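Local coordinates for GTP cyclohydrolase 1 type 2 homolog (Staphylococcus aureus subsp. aureus, PDB 3LNL), which is of unknown function but binds zinc at a dinuclear centre and assembles into a toroidal homohexamer of the NIF3 family, its two entrances capped by PII-like domains, at residues B[267-273]-B[323-329]. The protein carries 2 engineered substitutions. Sequence-based numbering, arbitrary orientation.
Sequences IPSVRFV and VNLIDIN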
ATOM      1  N   ILE B 267      21.188  32.621 -18.300  1.00 14.70           N
ATOM      2  CA  ILE B 267      21.396  31.223 -18.133  1.00 14.48           C
ATOM      3  C   ILE B 267      22.584  30.831 -18.980  1.00 13.79           C
ATOM      4  O   ILE B 267      22.651  31.239 -20.175  1.00 14.32           O
ATOM      5  CB  ILE B 267      20.127  30.427 -18.559  1.00 14.39           C
ATOM      6  CG1 ILE B 267      18.866  31.059 -17.971  1.00 15.83           C
ATOM      7  CG2 ILE B 267      20.245  28.941 -18.119  1.00 12.55           C
ATOM      8  CD1 ILE B 267      17.553  30.345 -18.510  1.00 11.73           C
ATOM      9  N   PRO B 268      23.520  30.032 -18.422  1.00 13.05           N
ATOM     10  CA  PRO B 268      24.710  29.656 -19.194  1.00 13.31           C
ATOM     11  C   PRO B 268      24.424  28.747 -20.378  1.00 12.30           C
ATOM     12  O   PRO B 268      25.083  28.836 -21.398  1.00 11.10           O
ATOM     13  CB  PRO B 268      25.605  28.927 -18.155  1.00 14.54           C
ATOM     14  CG  PRO B 268      25.195  29.510 -16.844  1.00 15.29           C
ATOM     15  CD  PRO B 268      23.685  29.716 -16.984  1.00 14.94           C
ATOM     16  N   SER B 269      23.401  27.918 -20.251  1.00 13.33           N
ATOM     17  CA  SER B 269      23.052  26.964 -21.295  1.00 13.27           C
ATOM     18  C   SER B 269      21.561  26.688 -21.168  1.00 13.43           C
ATOM     19  O   SER B 269      21.062  26.520 -20.081  1.00 11.74           O
ATOM     20  CB  SER B 269      23.813  25.653 -21.090  1.00 14.13           C
ATOM     21  OG  SER B 269      23.370  24.634 -21.958  1.00 13.91           O
ATOM     22  N   VAL B 270      20.863  26.660 -22.315  1.00 12.95           N
ATOM     23  CA  VAL B 270      19.478  26.246 -22.394  1.00 12.61           C
ATOM     24  C   VAL B 270      19.357  25.139 -23.442  1.00 12.94           C
ATOM     25  O   VAL B 270      20.154  25.097 -24.377  1.00 13.24           O
ATOM     26  CB  VAL B 270      18.605  27.493 -22.719  1.00 14.46           C
ATOM     27  CG1 VAL B 270      17.252  27.128 -23.235  1.00 14.64           C
ATOM     28  CG2 VAL B 270      18.533  28.400 -21.424  1.00 10.90           C
ATOM     29  N   ARG B 271      18.402  24.232 -23.245  1.00 12.83           N
ATOM     30  CA  ARG B 271      18.078  23.227 -24.249  1.00 12.70           C
ATOM     31  C   ARG B 271      16.570  23.123 -24.454  1.00 12.38           C
ATOM     32  O   ARG B 271      15.751  23.336 -23.515  1.00 12.88           O
ATOM     33  CB  ARG B 271      18.686  21.854 -23.873  1.00 13.24           C
ATOM     34  CG  ARG B 271      18.292  21.339 -22.530  1.00 13.04           C
ATOM     35  CD  ARG B 271      19.210  20.219 -22.033  1.00 13.46           C
ATOM     36  NE  ARG B 271      18.849  19.807 -20.665  1.00 13.11           N
ATOM     37  CZ  ARG B 271      19.510  18.901 -19.949  1.00 14.49           C
ATOM     38  NH1 ARG B 271      20.589  18.305 -20.443  1.00 11.28           N
ATOM     39  NH2 ARG B 271      19.074  18.551 -18.736  1.00 13.26           N
ATOM     40  N   PHE B 272      16.182  22.827 -25.694  1.00 11.23           N
ATOM     41  CA  PHE B 272      14.802  22.757 -26.016  1.00 11.29           C
ATOM     42  C   PHE B 272      14.494  21.508 -26.787  1.00 11.48           C
ATOM     43  O   PHE B 272      15.378  20.853 -27.308  1.00 11.95           O
ATOM     44  CB  PHE B 272      14.313  24.022 -26.718  1.00 10.65           C
ATOM     45  CG  PHE B 272      14.893  24.258 -28.078  1.00 12.60           C
ATOM     46  CD1 PHE B 272      14.295  23.729 -29.205  1.00 13.25           C
ATOM     47  CD2 PHE B 272      15.987  25.089 -28.239  1.00 11.16           C
ATOM     48  CE1 PHE B 272      14.838  23.977 -30.458  1.00 11.37           C
ATOM     49  CE2 PHE B 272      16.490  25.369 -29.490  1.00 12.78           C
ATOM     50  CZ  PHE B 272      15.924  24.794 -30.590  1.00 11.27           C
ATOM     51  N   VAL B 273      13.229  21.147 -26.754  1.00 11.26           N
ATOM     52  CA  VAL B 273      12.735  19.983 -27.448  1.00 11.77           C
ATOM     53  C   VAL B 273      11.615  20.437 -28.340  1.00 12.57           C
ATOM     54  O   VAL B 273      10.637  21.021 -27.859  1.00 12.19           O
ATOM     55  CB  VAL B 273      12.197  18.902 -26.448  1.00 11.80           C
ATOM     56  CG1 VAL B 273      11.647  17.648 -27.200  1.00 13.74           C
ATOM     57  CG2 VAL B 273      13.283  18.504 -25.450  1.00 11.11           C
ATOM     58  N   VAL B 323       5.165  17.459 -27.994  1.00 12.37           N
ATOM     59  CA  VAL B 323       5.071  18.388 -26.883  1.00 11.28           C
ATOM     60  C   VAL B 323       6.385  19.194 -26.840  1.00 11.84           C
ATOM     61  O   VAL B 323       7.494  18.629 -26.720  1.00 12.73           O
ATOM     62  CB  VAL B 323       4.769  17.670 -25.543  1.00 12.49           C
ATOM     63  CG1 VAL B 323       4.868  18.689 -24.335  1.00 10.55           C
ATOM     64  CG2 VAL B 323       3.386  17.023 -25.583  1.00 11.45           C
ATOM     65  N   ASN B 324       6.295  20.508 -26.983  1.00 10.41           N
ATOM     66  CA  ASN B 324       7.487  21.291 -26.996  1.00 10.87           C
ATOM     67  C   ASN B 324       7.965  21.681 -25.580  1.00 10.61           C
ATOM     68  O   ASN B 324       7.167  22.068 -24.741  1.00 10.58           O
ATOM     69  CB  ASN B 324       7.287  22.545 -27.839  1.00 11.16           C
ATOM     70  CG  ASN B 324       6.881  22.235 -29.232  1.00 11.28           C
ATOM     71  OD1 ASN B 324       7.493  21.388 -29.880  1.00 13.27           O
ATOM     72  ND2 ASN B 324       5.847  22.897 -29.714  1.00  8.17           N
ATOM     73  N   LEU B 325       9.262  21.547 -25.329  1.00  9.87           N
ATOM     74  CA  LEU B 325       9.810  21.822 -23.999  1.00 11.47           C
ATOM     75  C   LEU B 325      10.985  22.776 -24.099  1.00 11.56           C
ATOM     76  O   LEU B 325      11.663  22.799 -25.120  1.00 10.74           O
ATOM     77  CB  LEU B 325      10.315  20.552 -23.339  1.00 11.56           C
ATOM     78  CG  LEU B 325       9.367  19.388 -23.167  1.00 12.14           C
ATOM     79  CD1 LEU B 325      10.196  18.157 -22.658  1.00 10.39           C
ATOM     80  CD2 LEU B 325       8.204  19.705 -22.257  1.00 13.61           C
ATOM     81  N   ILE B 326      11.167  23.572 -23.050  1.00 11.63           N
ATOM     82  CA  ILE B 326      12.414  24.273 -22.782  1.00 11.32           C
ATOM     83  C   ILE B 326      12.849  23.981 -21.341  1.00 12.28           C
ATOM     84  O   ILE B 326      12.107  24.188 -20.372  1.00 12.61           O
ATOM     85  CB  ILE B 326      12.358  25.829 -23.008  1.00 11.74           C
ATOM     86  CG1 ILE B 326      11.879  26.166 -24.414  1.00  9.29           C
ATOM     87  CG2 ILE B 326      13.753  26.433 -22.777  1.00  9.34           C
ATOM     88  CD1 ILE B 326      11.491  27.589 -24.665  1.00  8.42           C
ATOM     89  N   ASP B 327      14.084  23.508 -21.214  1.00 12.83           N
ATOM     90  CA  ASP B 327      14.781  23.397 -19.947  1.00 12.59           C
ATOM     91  C   ASP B 327      15.560  24.664 -19.685  1.00 12.49           C
ATOM     92  O   ASP B 327      16.618  24.886 -20.260  1.00 14.13           O
ATOM     93  CB  ASP B 327      15.707  22.183 -19.975  1.00 12.52           C
ATOM     94  CG  ASP B 327      16.234  21.771 -18.602  1.00 14.39           C
ATOM     95  OD1 ASP B 327      16.150  22.569 -17.643  1.00 14.87           O
ATOM     96  OD2 ASP B 327      16.749  20.626 -18.505  1.00 12.16           O
ATOM     97  N   ILE B 328      15.053  25.486 -18.767  1.00 11.86           N
ATOM     98  CA  ILE B 328      15.763  26.696 -18.342  1.00 11.70           C
ATOM     99  C   ILE B 328      16.656  26.445 -17.102  1.00 11.66           C
ATOM    100  O   ILE B 328      17.293  27.391 -16.565  1.00 12.54           O
ATOM    101  CB  ILE B 328      14.826  27.848 -18.027  1.00 11.70           C
ATOM    102  CG1 ILE B 328      13.776  27.459 -16.985  1.00 11.17           C
ATOM    103  CG2 ILE B 328      14.219  28.379 -19.308  1.00 12.01           C
ATOM    104  CD1 ILE B 328      12.966  28.706 -16.407  1.00 10.61           C
ATOM    105  N   ASN B 329      16.691  25.176 -16.686  1.00 11.12           N
ATOM    106  CA  ASN B 329      17.376  24.702 -15.486  1.00 11.02           C
ATOM    107  C   ASN B 329      16.571  25.000 -14.230  1.00 12.14           C
ATOM    108  O   ASN B 329      15.783  25.966 -14.169  1.00 14.33           O
ATOM    109  CB  ASN B 329      18.825  25.217 -15.425  1.00 12.39           C
ATOM    110  CG  ASN B 329      19.621  24.871 -16.698  1.00 13.12           C
ATOM    111  OD1 ASN B 329      19.522  23.748 -17.205  1.00 13.53           O
ATOM    112  ND2 ASN B 329      20.306  25.867 -17.270  1.00 11.24           N
TER
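Arg271 and Asp327 face each other as a hydrogen-bonded pair of two short antiparallel strands, 271-273 and 325-327. Three backbone bonds join the strands: Asp327 N gives to Arg271 O at 2.8 Å, while Val273 and Leu325 exchange a reciprocal pair, with Val273 N to Leu325 O (2.8 Å) the straighter, 170° at the hydrogen.

The same Arg271-Asp327 pair makes a salt bridge. The two side chains run alongside one another, and the guanidinium comes side-on, Arg271 NE and NH2 each 3.1 Å from the single oxygen OD2 of Asp327. That oxygen lies almost in the guanidinium plane, but the carboxylate is turned 47° from it, and both nitrogens come from the same face of the carboxylate, NE well above its plane and NH2 nearly along the C-O axis. With CG anti to the backbone N (chi1 -166°), Asp327 sends its carboxylate alongside Arg271, and the other oxygen, OD1, accepts from Asn329 N, an Asx turn just past the strand. Beyond it, Asn329 ND2 spans the gap to Ser269 O at 3.0 Å, tying the loop ahead of strand 271-273 to the residue just before the zinc ligand His330.

Apolar contacts fill the rest. Val273 lies beside Leu325 on the face that carries the salt bridge; on the other, Phe272 CB meets Ile326 CG1, and Val270 CG1 presses on Ile326 CG2 at 3.6 Å. Farther along, Ile267 CD1 rests on Ile328 CB.

Ile310 N also bonds Asp327 OD2, while Arg271 NH1 reaches Tyr369 of a second subunit, whose strand continues the sheet beyond 271-273. Strand 304-307 flanks 325-327 on its other side, in parallel. Helix 254-264 covers the Phe272 and Ile326 face, and helix 312-321 packs against Val273 and Leu325.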